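33 kDa chaperonin (Thermotoga maritima, PDB 1VQ0) probably acts as a redox-regulated molecular chaperone that keeps thermally unfolding and oxidatively damaged proteins from aggregating irreversibly. Local coordinates at residues 48-53 with 112-117; 52-57 with 145-150; 151-156 with 164-169. All coordinates share one frame; numbering follows the deposited sequence.

The three interactions run in a row through one part of the fold: the centres of interactions 1 and 2 lie about 8 Å apart, those of 2 and 3 another 8 Å or so, and those of 1 and 3 about 16 Å. Helix 46-62 serves the first two, which share Leu52 and Gly53, and helix 149-160 the last two. Interaction 3 follows interaction 2 along the chain, and Asp151 OD1 probably accepts hydrogen bonds from Ser145 N and Gly146 N across that join. The row ties helix 46-62, the turn before helix 149-160 and strand 164-173 into one packed unit, in sequence ahead of the zinc-binding cysteines Cys243, Cys245, Cys275 and Cys278.

Interaction 1 (48-53 with 112-117); sequences ATVVLG and GKFDVA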
ATOM      1  N   ALA A  48     -11.714 -15.888  17.942  1.00 31.38           N
ATOM      2  CA  ALA A  48     -10.778 -14.778  17.867  1.00 29.23           C
ATOM      3  C   ALA A  48      -9.375 -15.242  18.224  1.00 30.24           C
ATOM      4  O   ALA A  48      -8.411 -14.733  17.684  1.00 31.80           O
ATOM      5  CB  ALA A  48     -11.195 -13.679  18.803  1.00 27.18           C
ATOM      6  N   THR A  49      -9.287 -16.250  19.068  1.00 30.68           N
ATOM      7  CA  THR A  49      -7.995 -16.928  19.348  1.00 31.23           C
ATOM      8  C   THR A  49      -7.410 -17.521  18.052  1.00 32.77           C
ATOM      9  O   THR A  49      -6.236 -17.363  17.744  1.00 31.81           O
ATOM     10  CB  THR A  49      -8.191 -18.033  20.407  1.00 30.98           C
ATOM     11  OG1 THR A  49      -8.656 -17.475  21.647  1.00 31.95           O
ATOM     12  CG2 THR A  49      -6.853 -18.692  20.759  1.00 27.56           C
ATOM     13  N   VAL A  50      -8.251 -18.184  17.258  1.00 34.26           N
ATOM     14  CA  VAL A  50      -7.742 -18.874  16.081  1.00 34.10           C
ATOM     15  C   VAL A  50      -7.368 -17.833  15.002  1.00 34.68           C
ATOM     16  O   VAL A  50      -6.350 -17.946  14.342  1.00 35.79           O
ATOM     17  CB  VAL A  50      -8.782 -19.926  15.588  1.00 34.34           C
ATOM     18  CG1 VAL A  50      -8.405 -20.500  14.196  1.00 28.70           C
ATOM     19  CG2 VAL A  50      -8.898 -21.056  16.589  1.00 32.94           C
ATOM     20  N   VAL A  51      -8.209 -16.810  14.841  1.00 34.66           N
ATOM     21  CA  VAL A  51      -7.981 -15.790  13.814  1.00 33.36           C
ATOM     22  C   VAL A  51      -6.703 -14.985  14.099  1.00 33.01           C
ATOM     23  O   VAL A  51      -5.814 -14.883  13.258  1.00 33.84           O
ATOM     24  CB  VAL A  51      -9.189 -14.808  13.709  1.00 32.76           C
ATOM     25  CG1 VAL A  51      -8.922 -13.743  12.625  1.00 31.53           C
ATOM     26  CG2 VAL A  51     -10.454 -15.541  13.339  1.00 30.68           C
ATOM     27  N   LEU A  52      -6.633 -14.405  15.288  1.00 32.80           N
ATOM     28  CA  LEU A  52      -5.428 -13.724  15.735  1.00 32.07           C
ATOM     29  C   LEU A  52      -4.188 -14.634  15.795  1.00 32.64           C
ATOM     30  O   LEU A  52      -3.118 -14.215  15.431  1.00 33.62           O
ATOM     31  CB  LEU A  52      -5.656 -13.007  17.046  1.00 31.82           C
ATOM     32  CG  LEU A  52      -4.506 -12.101  17.565  1.00 31.35           C
ATOM     33  CD1 LEU A  52      -3.992 -11.132  16.497  1.00 29.29           C
ATOM     34  CD2 LEU A  52      -4.873 -11.313  18.805  1.00 27.96           C
ATOM     35  N   GLY A  53      -4.356 -15.863  16.279  1.00 32.36           N
ATOM     36  CA  GLY A  53      -3.265 -16.810  16.379  1.00 31.00           C
ATOM     37  C   GLY A  53      -2.635 -17.081  15.017  1.00 31.62           C
ATOM     38  O   GLY A  53      -1.424 -17.083  14.863  1.00 33.63           O
ATOM     39  N   GLY A 112     -16.444 -28.374  10.163  1.00 32.99           N
ATOM     40  CA  GLY A 112     -16.394 -28.416  11.607  1.00 31.53           C
ATOM     41  C   GLY A 112     -15.249 -27.667  12.221  1.00 31.75           C
ATOM     42  O   GLY A 112     -14.971 -27.841  13.395  1.00 31.82           O
ATOM     43  N   LYS A 113     -14.596 -26.825  11.414  1.00 31.67           N
ATOM     44  CA  LYS A 113     -13.512 -25.979  11.821  1.00 31.81           C
ATOM     45  C   LYS A 113     -14.034 -24.559  12.239  1.00 32.30           C
ATOM     46  O   LYS A 113     -15.133 -24.165  11.858  1.00 29.81           O
ATOM     47  CB  LYS A 113     -12.551 -25.843  10.636  1.00 32.38           C
ATOM     48  CG  LYS A 113     -11.927 -27.120  10.121  1.00 29.43           C
ATOM     49  CD  LYS A 113     -11.668 -28.119  11.228  1.00 36.90           C
ATOM     50  CE  LYS A 113     -10.819 -29.343  10.779  1.00 42.49           C
ATOM     51  NZ  LYS A 113     -11.149 -30.596  11.574  1.00 48.24           N
ATOM     52  N   PHE A 114     -13.241 -23.822  13.023  1.00 31.80           N
ATOM     53  CA  PHE A 114     -13.496 -22.391  13.227  1.00 32.61           C
ATOM     54  C   PHE A 114     -13.506 -21.618  11.886  1.00 31.84           C
ATOM     55  O   PHE A 114     -12.643 -21.812  11.002  1.00 31.72           O
ATOM     56  CB  PHE A 114     -12.560 -21.748  14.254  1.00 32.16           C
ATOM     57  CG  PHE A 114     -12.855 -22.189  15.701  1.00 35.42           C
ATOM     58  CD1 PHE A 114     -13.982 -21.703  16.389  1.00 38.64           C
ATOM     59  CD2 PHE A 114     -12.073 -23.133  16.335  1.00 34.00           C
ATOM     60  CE1 PHE A 114     -14.307 -22.148  17.700  1.00 40.12           C
ATOM     61  CE2 PHE A 114     -12.378 -23.547  17.667  1.00 34.58           C
ATOM     62  CZ  PHE A 114     -13.490 -23.066  18.336  1.00 38.04           C
ATOM     63  N   ASP A 115     -14.521 -20.770  11.741  1.00 29.78           N
ATOM     64  CA  ASP A 115     -14.801 -20.069  10.491  1.00 30.78           C
ATOM     65  C   ASP A 115     -14.037 -18.778  10.406  1.00 30.30           C
ATOM     66  O   ASP A 115     -14.589 -17.674  10.477  1.00 28.96           O
ATOM     67  CB  ASP A 115     -16.295 -19.824  10.322  1.00 32.47           C
ATOM     68  CG  ASP A 115     -16.652 -19.359   8.957  1.00 34.02           C
ATOM     69  OD1 ASP A 115     -15.781 -19.441   8.036  1.00 33.47           O
ATOM     70  OD2 ASP A 115     -17.782 -18.915   8.733  1.00 33.83           O
ATOM     71  N   VAL A 116     -12.724 -18.937  10.247  1.00 30.89           N
ATOM     72  CA  VAL A 116     -11.817 -17.794  10.085  1.00 30.54           C
ATOM     73  C   VAL A 116     -12.229 -16.916   8.901  1.00 30.53           C
ATOM     74  O   VAL A 116     -12.378 -15.693   9.045  1.00 31.33           O
ATOM     75  CB  VAL A 116     -10.367 -18.299   9.994  1.00 31.79           C
ATOM     76  CG1 VAL A 116      -9.391 -17.176   9.667  1.00 28.78           C
ATOM     77  CG2 VAL A 116      -9.991 -18.986  11.304  1.00 32.83           C
ATOM     78  N   ALA A 117     -12.495 -17.541   7.741  1.00 30.87           N
ATOM     79  CA  ALA A 117     -12.875 -16.831   6.522  1.00 29.47           C
ATOM     80  C   ALA A 117     -14.168 -16.026   6.765  1.00 30.20           C
ATOM     81  O   ALA A 117     -14.286 -14.864   6.396  1.00 32.10           O
ATOM     82  CB  ALA A 117     -13.023 -17.822   5.341  1.00 28.32           C
TER
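The turn that leads into the short helix 116-120 sets Phe114 and Val116 against Val50 and Val51 on one side of helix 46-62. Asp115 is the centre of an inverse gamma turn, and the residues on either side of it face the helix, while Asp115 itself points away, sits at the N-cap, and uses OD1 for a weak hydrogen bond to Gly118 N.

Val50 carries the contact with both arms of its fork. Its chi1 of 170° puts CG2 beside the backbone N, on the Phe114 side, and CG1 beside the carbonyl carbon, toward Val116. CG1 meets Val116 CG2 at 3.6 Å, and CG2 comes to 3.8 Å from Phe114 CD2, approaching that ring obliquely. The Val50 and Phe114 side chains cross at about a right angle. Val116 answers chiefly with the methyl beside its own backbone N, and this CG2 also lies 4.0 Å from Val51 CG2. Here the two valines slide past each other in opposite directions, and Val116 CG1 lies 4.2 Å from Val51 CG2. No hydrogen bond joins the two segments; the contact is wholly apolar.

Strand 164-173 borders it, with Val170 and Val172 touching Val50 and Val172 also touching Phe114. Tyr46 and Leu47, earlier on helix 46-62, meet the Phe114 side chain too, Ile82 lies against Val51, and Arg54 against Val116.

Interaction 2 (52-57 with 145-150); sequences LGRALI and SGEIAE
Arg54 reaches from helix 46-62 to Glu147 and Ile148, in the turn just before helix 149-160. Its CB packs 3.9 Å from Ile148 CD1, on a residue whose CB is directed toward the helix. The chain then runs extended from CG to NE, and on the way Arg54 CD passes 3.5 Å from Glu147 O. At the tip, NH1 does most of the work. It donates to Glu147 O at 2.9 Å and, in a nearly straight bond (170° at the hydrogen), to Glu147 OE1, also at 2.9 Å; the second bond is a salt bridge. Both acceptors lie in the guanidinium plane, so the pair should resist rotation of the group. OE1 is met on its anti side and somewhat out of the carboxylate plane, and the carboxylate is turned 39° from the guanidinium. A bend at chi2 (-65°) brings Glu147 back beside the arginine, the two side chains pointing the same way. NH2 takes the indirect route: it donates to a water 3.0 Å away, which in turn donates to Glu147 OE1.

Nearer the backbone of Arg54, Ile148 CG2 rests 4.0 Å from Ala55 CA, and Val116 and Ile120 of helix 116-120 also touch the isoleucine. The backbone of Ile148, with positive phi, sits at the N-cap of helix 149-160, and its N is bonded by Asp151 OD2. This is the N3-side-chain-to-N-cap-NH bond of a capping box; isoleucine cannot return the other, so the full motif is not formed.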
ATOM      1  N   LEU A  52      -6.633 -14.405  15.288  1.00 32.80           N
ATOM      2  CA  LEU A  52      -5.428 -13.724  15.735  1.00 32.07           C
ATOM      3  C   LEU A  52      -4.188 -14.634  15.795  1.00 32.64           C
ATOM      4  O   LEU A  52      -3.118 -14.215  15.431  1.00 33.62           O
ATOM      5  CB  LEU A  52      -5.656 -13.007  17.046  1.00 31.82           C
ATOM      6  CG  LEU A  52      -4.506 -12.101  17.565  1.00 31.35           C
ATOM      7  CD1 LEU A  52      -3.992 -11.132  16.497  1.00 29.29           C
ATOM      8  CD2 LEU A  52      -4.873 -11.313  18.805  1.00 27.96           C
ATOM      9  N   GLY A  53      -4.356 -15.863  16.279  1.00 32.36           N
ATOM     10  CA  GLY A  53      -3.265 -16.810  16.379  1.00 31.00           C
ATOM     11  C   GLY A  53      -2.635 -17.081  15.017  1.00 31.62           C
ATOM     12  O   GLY A  53      -1.424 -17.083  14.863  1.00 33.63           O
ATOM     13  N   ARG A  54      -3.455 -17.280  14.014  1.00 30.83           N
ATOM     14  CA  ARG A  54      -2.942 -17.543  12.712  1.00 31.57           C
ATOM     15  C   ARG A  54      -2.139 -16.368  12.181  1.00 32.50           C
ATOM     16  O   ARG A  54      -1.084 -16.563  11.528  1.00 32.97           O
ATOM     17  CB  ARG A  54      -4.047 -17.816  11.735  1.00 32.18           C
ATOM     18  CG  ARG A  54      -4.712 -19.216  11.833  1.00 35.76           C
ATOM     19  CD  ARG A  54      -5.522 -19.542  10.552  1.00 33.98           C
ATOM     20  NE  ARG A  54      -6.426 -20.661  10.761  1.00 37.33           N
ATOM     21  CZ  ARG A  54      -7.327 -21.074   9.871  1.00 37.73           C
ATOM     22  NH1 ARG A  54      -7.440 -20.464   8.712  1.00 39.68           N
ATOM     23  NH2 ARG A  54      -8.126 -22.090  10.142  1.00 29.19           N
ATOM     24  N   ALA A  55      -2.646 -15.169  12.478  1.00 32.03           N
ATOM     25  CA  ALA A  55      -2.030 -13.943  12.061  1.00 31.96           C
ATOM     26  C   ALA A  55      -0.668 -13.717  12.777  1.00 33.08           C
ATOM     27  O   ALA A  55       0.324 -13.406  12.090  1.00 31.51           O
ATOM     28  CB  ALA A  55      -2.946 -12.782  12.256  1.00 31.39           C
ATOM     29  N   LEU A  56      -0.647 -13.949  14.114  1.00 30.65           N
ATOM     30  CA  LEU A  56       0.577 -13.939  14.928  1.00 31.16           C
ATOM     31  C   LEU A  56       1.596 -14.962  14.419  1.00 31.56           C
ATOM     32  O   LEU A  56       2.759 -14.668  14.327  1.00 30.41           O
ATOM     33  CB  LEU A  56       0.283 -14.225  16.414  1.00 30.05           C
ATOM     34  CG  LEU A  56      -0.545 -13.183  17.137  1.00 33.21           C
ATOM     35  CD1 LEU A  56      -0.984 -13.599  18.574  1.00 27.99           C
ATOM     36  CD2 LEU A  56       0.278 -11.885  17.176  1.00 31.95           C
ATOM     37  N   ILE A  57       1.144 -16.162  14.093  1.00 30.78           N
ATOM     38  CA  ILE A  57       2.054 -17.186  13.523  1.00 30.88           C
ATOM     39  C   ILE A  57       2.677 -16.647  12.214  1.00 32.26           C
ATOM     40  O   ILE A  57       3.885 -16.660  12.049  1.00 31.77           O
ATOM     41  CB  ILE A  57       1.319 -18.514  13.301  1.00 29.32           C
ATOM     42  CG1 ILE A  57       0.912 -19.102  14.672  1.00 29.72           C
ATOM     43  CG2 ILE A  57       2.169 -19.522  12.513  1.00 30.29           C
ATOM     44  CD1 ILE A  57      -0.260 -20.094  14.609  1.00 24.93           C
ATOM     45  N   SER A 145      -8.636 -15.868   0.119  1.00 38.86           N
ATOM     46  CA  SER A 145      -9.559 -16.840   0.764  1.00 38.91           C
ATOM     47  C   SER A 145      -9.966 -16.434   2.163  1.00 38.75           C
ATOM     48  O   SER A 145     -10.987 -16.893   2.631  1.00 41.64           O
ATOM     49  CB  SER A 145      -8.922 -18.217   0.901  1.00 39.28           C
ATOM     50  OG  SER A 145      -7.839 -18.246   1.807  1.00 37.16           O
ATOM     51  N   GLY A 146      -9.185 -15.619   2.848  1.00 36.07           N
ATOM     52  CA  GLY A 146      -9.564 -15.212   4.229  1.00 36.08           C
ATOM     53  C   GLY A 146      -9.206 -16.207   5.327  1.00 35.59           C
ATOM     54  O   GLY A 146      -9.614 -16.009   6.448  1.00 36.20           O
ATOM     55  N   GLU A 147      -8.427 -17.251   4.985  1.00 34.36           N
ATOM     56  CA  GLU A 147      -7.861 -18.209   5.894  1.00 35.69           C
ATOM     57  C   GLU A 147      -6.524 -17.743   6.447  1.00 35.51           C
ATOM     58  O   GLU A 147      -5.944 -18.444   7.258  1.00 35.87           O
ATOM     59  CB  GLU A 147      -7.547 -19.524   5.123  1.00 37.53           C
ATOM     60  CG  GLU A 147      -8.741 -20.217   4.489  1.00 42.43           C
ATOM     61  CD  GLU A 147      -9.733 -20.716   5.500  1.00 46.36           C
ATOM     62  OE1 GLU A 147      -9.294 -21.141   6.584  1.00 49.00           O
ATOM     63  OE2 GLU A 147     -10.945 -20.677   5.211  1.00 48.92           O
ATOM     64  N   ILE A 148      -5.991 -16.630   5.930  1.00 35.12           N
ATOM     65  CA  ILE A 148      -4.710 -16.011   6.370  1.00 34.37           C
ATOM     66  C   ILE A 148      -3.437 -16.607   5.717  1.00 35.00           C
ATOM     67  O   ILE A 148      -2.671 -15.875   5.107  1.00 34.68           O
ATOM     68  CB  ILE A 148      -4.620 -15.872   7.962  1.00 35.35           C
ATOM     69  CG1 ILE A 148      -5.847 -15.080   8.443  1.00 34.47           C
ATOM     70  CG2 ILE A 148      -3.339 -15.068   8.427  1.00 31.87           C
ATOM     71  CD1 ILE A 148      -6.012 -14.969   9.921  1.00 35.44           C
ATOM     72  N   ALA A 149      -3.213 -17.916   5.844  1.00 33.79           N
ATOM     73  CA  ALA A 149      -2.017 -18.543   5.275  1.00 34.14           C
ATOM     74  C   ALA A 149      -1.916 -18.150   3.818  1.00 33.61           C
ATOM     75  O   ALA A 149      -0.949 -17.494   3.388  1.00 34.31           O
ATOM     76  CB  ALA A 149      -2.017 -20.105   5.427  1.00 32.54           C
ATOM     77  N   GLU A 150      -2.961 -18.493   3.093  1.00 33.91           N
ATOM     78  CA  GLU A 150      -2.947 -18.335   1.624  1.00 35.85           C
ATOM     79  C   GLU A 150      -2.929 -16.874   1.174  1.00 32.96           C
ATOM     80  O   GLU A 150      -2.379 -16.561   0.137  1.00 33.11           O
ATOM     81  CB  GLU A 150      -4.153 -19.036   0.979  1.00 35.77           C
ATOM     82  CG  GLU A 150      -3.934 -19.283  -0.493  1.00 45.48           C
ATOM     83  CD  GLU A 150      -5.124 -19.903  -1.197  1.00 50.61           C
ATOM     84  OE1 GLU A 150      -6.125 -20.150  -0.497  1.00 53.40           O
ATOM     85  OE2 GLU A 150      -5.029 -20.095  -2.449  1.00 53.20           O
TER
HETATM   86  O   HOH W   1     -10.861 -22.445   8.972  1.00 31.74           O

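Interaction 3 (151-156 with 164-169); sequences DLAYYF and SAFSIG
Phe156 and Phe166 meet in an alpha-beta hairpin, in which helix 149-160 turns back into strand 164-173, the outermost strand of the sheet within this chain. The local helix and strand axes run almost antiparallel, at 161°, and come within 7.3 Å of each other.

The tight part gathers round the Phe166 ring and Ser164. Leu152 CD1 sits over one face of the ring, displaced toward the rim, in a CH-pi contact 4.0 Å from the ring centroid. Phe156 CE2 approaches obliquely, 3.6 Å from Phe166 CZ. The two phenyl planes are 22° apart but slid so far, with centroids 5.7 Å from each other, that they barely overlap. Tyr155 CE2 lies over the centre of one Phe156 face, so the helix itself backs this ring. Ala153 brings its backbone N and CA each to 4.0 Å from Phe166 CD1, and sets its CB 3.7 Å from Ser164 O. Leu61 of helix 46-62 and Ala184 of the neighbouring strand also touch Phe166.

Further along the strand the elements separate: Ile168 CD1 is 5.7 Å from Leu152 CD1, and its side chain turns to Arg54 and Ile57. On the outward side Ala165 and Tyr154 point away from the contact, and Tyr154 instead packs on Phe137 of the second subunit.

Ser164 marks the start of the strand. Its OG is hydrogen-bonded to Ile162 O and Gln186 NE2, and chi1 of -61° leaves that oxygen on the helix side, only 3.0 Å from Phe156 CB.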
ATOM      1  N   ASP A 151      -3.654 -16.043   1.918  1.00 32.54           N
ATOM      2  CA  ASP A 151      -3.661 -14.612   1.714  1.00 32.51           C
ATOM      3  C   ASP A 151      -2.227 -14.032   1.812  1.00 32.37           C
ATOM      4  O   ASP A 151      -1.840 -13.259   0.965  1.00 30.66           O
ATOM      5  CB  ASP A 151      -4.540 -13.947   2.715  1.00 33.85           C
ATOM      6  CG  ASP A 151      -5.960 -14.482   2.719  1.00 34.52           C
ATOM      7  OD1 ASP A 151      -6.647 -14.503   1.658  1.00 27.60           O
ATOM      8  OD2 ASP A 151      -6.448 -14.834   3.793  1.00 37.48           O
ATOM      9  N   LEU A 152      -1.458 -14.507   2.786  1.00 33.04           N
ATOM     10  CA  LEU A 152      -0.089 -14.066   3.032  1.00 33.98           C
ATOM     11  C   LEU A 152       0.842 -14.596   1.992  1.00 33.19           C
ATOM     12  O   LEU A 152       1.689 -13.866   1.493  1.00 34.21           O
ATOM     13  CB  LEU A 152       0.436 -14.511   4.397  1.00 34.10           C
ATOM     14  CG  LEU A 152       1.222 -13.474   5.203  1.00 39.11           C
ATOM     15  CD1 LEU A 152       2.101 -14.097   6.109  1.00 38.60           C
ATOM     16  CD2 LEU A 152       1.990 -12.561   4.504  1.00 37.29           C
ATOM     17  N   ALA A 153       0.651 -15.853   1.615  1.00 32.79           N
ATOM     18  CA  ALA A 153       1.396 -16.417   0.449  1.00 34.50           C
ATOM     19  C   ALA A 153       1.206 -15.597  -0.828  1.00 35.45           C
ATOM     20  O   ALA A 153       2.140 -15.325  -1.505  1.00 35.76           O
ATOM     21  CB  ALA A 153       1.014 -17.883   0.211  1.00 34.60           C
ATOM     22  N   TYR A 154      -0.024 -15.139  -1.085  1.00 36.43           N
ATOM     23  CA  TYR A 154      -0.316 -14.301  -2.249  1.00 36.17           C
ATOM     24  C   TYR A 154       0.312 -12.902  -2.175  1.00 35.69           C
ATOM     25  O   TYR A 154       0.812 -12.387  -3.178  1.00 38.01           O
ATOM     26  CB  TYR A 154      -1.816 -14.222  -2.462  1.00 36.14           C
ATOM     27  CG  TYR A 154      -2.311 -13.427  -3.638  1.00 35.21           C
ATOM     28  CD1 TYR A 154      -2.170 -13.880  -4.934  1.00 34.62           C
ATOM     29  CD2 TYR A 154      -2.966 -12.234  -3.433  1.00 35.14           C
ATOM     30  CE1 TYR A 154      -2.621 -13.120  -6.014  1.00 38.23           C
ATOM     31  CE2 TYR A 154      -3.435 -11.494  -4.458  1.00 34.98           C
ATOM     32  CZ  TYR A 154      -3.283 -11.921  -5.729  1.00 35.64           C
ATOM     33  OH  TYR A 154      -3.775 -11.116  -6.683  1.00 38.69           O
ATOM     34  N   TYR A 155       0.288 -12.292  -1.007  1.00 34.48           N
ATOM     35  CA  TYR A 155       1.037 -11.052  -0.763  1.00 33.60           C
ATOM     36  C   TYR A 155       2.511 -11.277  -1.224  1.00 34.80           C
ATOM     37  O   TYR A 155       3.072 -10.533  -2.096  1.00 36.52           O
ATOM     38  CB  TYR A 155       0.973 -10.609   0.709  1.00 33.26           C
ATOM     39  CG  TYR A 155       2.093  -9.696   0.999  1.00 31.31           C
ATOM     40  CD1 TYR A 155       1.998  -8.327   0.695  1.00 31.56           C
ATOM     41  CD2 TYR A 155       3.306 -10.187   1.545  1.00 32.79           C
ATOM     42  CE1 TYR A 155       3.098  -7.459   0.909  1.00 37.01           C
ATOM     43  CE2 TYR A 155       4.412  -9.357   1.730  1.00 33.33           C
ATOM     44  CZ  TYR A 155       4.321  -7.987   1.432  1.00 36.86           C
ATOM     45  OH  TYR A 155       5.421  -7.162   1.585  1.00 34.33           O
ATOM     46  N   PHE A 156       3.118 -12.345  -0.713  1.00 32.26           N
ATOM     47  CA  PHE A 156       4.536 -12.570  -1.039  1.00 32.75           C
ATOM     48  C   PHE A 156       4.752 -12.770  -2.543  1.00 32.29           C
ATOM     49  O   PHE A 156       5.595 -12.072  -3.134  1.00 33.17           O
ATOM     50  CB  PHE A 156       5.182 -13.679  -0.164  1.00 32.12           C
ATOM     51  CG  PHE A 156       5.603 -13.178   1.207  1.00 33.70           C
ATOM     52  CD1 PHE A 156       6.777 -12.437   1.351  1.00 30.68           C
ATOM     53  CD2 PHE A 156       4.830 -13.444   2.367  1.00 28.45           C
ATOM     54  CE1 PHE A 156       7.166 -11.952   2.631  1.00 31.99           C
ATOM     55  CE2 PHE A 156       5.222 -12.934   3.630  1.00 33.18           C
ATOM     56  CZ  PHE A 156       6.368 -12.196   3.754  1.00 31.64           C
ATOM     57  N   SER A 164       5.688 -18.497  -2.504  1.00 32.49           N
ATOM     58  CA  SER A 164       5.597 -18.847  -1.111  1.00 34.22           C
ATOM     59  C   SER A 164       4.521 -19.874  -0.851  1.00 35.08           C
ATOM     60  O   SER A 164       3.504 -19.948  -1.559  1.00 34.22           O
ATOM     61  CB  SER A 164       5.230 -17.576  -0.290  1.00 34.48           C
ATOM     62  OG  SER A 164       6.207 -16.509  -0.372  1.00 34.99           O
ATOM     63  N   ALA A 165       4.747 -20.632   0.230  1.00 36.45           N
ATOM     64  CA  ALA A 165       3.747 -21.511   0.852  1.00 35.11           C
ATOM     65  C   ALA A 165       3.816 -21.293   2.334  1.00 35.04           C
ATOM     66  O   ALA A 165       4.909 -21.339   2.921  1.00 36.15           O
ATOM     67  CB  ALA A 165       4.037 -22.980   0.536  1.00 34.17           C
ATOM     68  N   PHE A 166       2.667 -20.994   2.921  1.00 34.67           N
ATOM     69  CA  PHE A 166       2.475 -20.927   4.384  1.00 35.62           C
ATOM     70  C   PHE A 166       1.466 -21.985   4.813  1.00 35.88           C
ATOM     71  O   PHE A 166       0.440 -22.174   4.174  1.00 36.84           O
ATOM     72  CB  PHE A 166       1.978 -19.568   4.834  1.00 34.88           C
ATOM     73  CG  PHE A 166       2.999 -18.468   4.808  1.00 35.84           C
ATOM     74  CD1 PHE A 166       3.403 -17.889   3.606  1.00 34.68           C
ATOM     75  CD2 PHE A 166       3.488 -17.953   5.990  1.00 32.80           C
ATOM     76  CE1 PHE A 166       4.313 -16.830   3.586  1.00 32.25           C
ATOM     77  CE2 PHE A 166       4.409 -16.949   5.981  1.00 31.91           C
ATOM     78  CZ  PHE A 166       4.801 -16.347   4.784  1.00 34.34           C
ATOM     79  N   SER A 167       1.790 -22.743   5.845  1.00 36.61           N
ATOM     80  CA  SER A 167       0.803 -23.611   6.478  1.00 35.03           C
ATOM     81  C   SER A 167       0.742 -23.306   7.939  1.00 34.56           C
ATOM     82  O   SER A 167       1.763 -23.328   8.599  1.00 32.89           O
ATOM     83  CB  SER A 167       1.111 -25.048   6.275  1.00 34.41           C
ATOM     84  OG  SER A 167       0.058 -25.861   6.798  1.00 37.39           O
ATOM     85  N   ILE A 168      -0.477 -23.023   8.427  1.00 35.80           N
ATOM     86  CA  ILE A 168      -0.707 -22.422   9.747  1.00 35.93           C
ATOM     87  C   ILE A 168      -1.923 -23.044  10.416  1.00 36.98           C
ATOM     88  O   ILE A 168      -2.943 -23.265   9.766  1.00 38.46           O
ATOM     89  CB  ILE A 168      -0.931 -20.859   9.628  1.00 37.23           C
ATOM     90  CG1 ILE A 168       0.292 -20.119   9.065  1.00 36.89           C
ATOM     91  CG2 ILE A 168      -1.265 -20.277  10.997  1.00 34.28           C
ATOM     92  CD1 ILE A 168       0.051 -18.645   8.804  1.00 33.63           C
ATOM     93  N   GLY A 169      -1.823 -23.309  11.721  1.00 36.45           N
ATOM     94  CA  GLY A 169      -2.895 -23.985  12.471  1.00 34.12           C
ATOM     95  C   GLY A 169      -2.853 -23.584  13.930  1.00 34.61           C
ATOM     96  O   GLY A 169      -1.771 -23.416  14.524  1.00 33.80           O
TER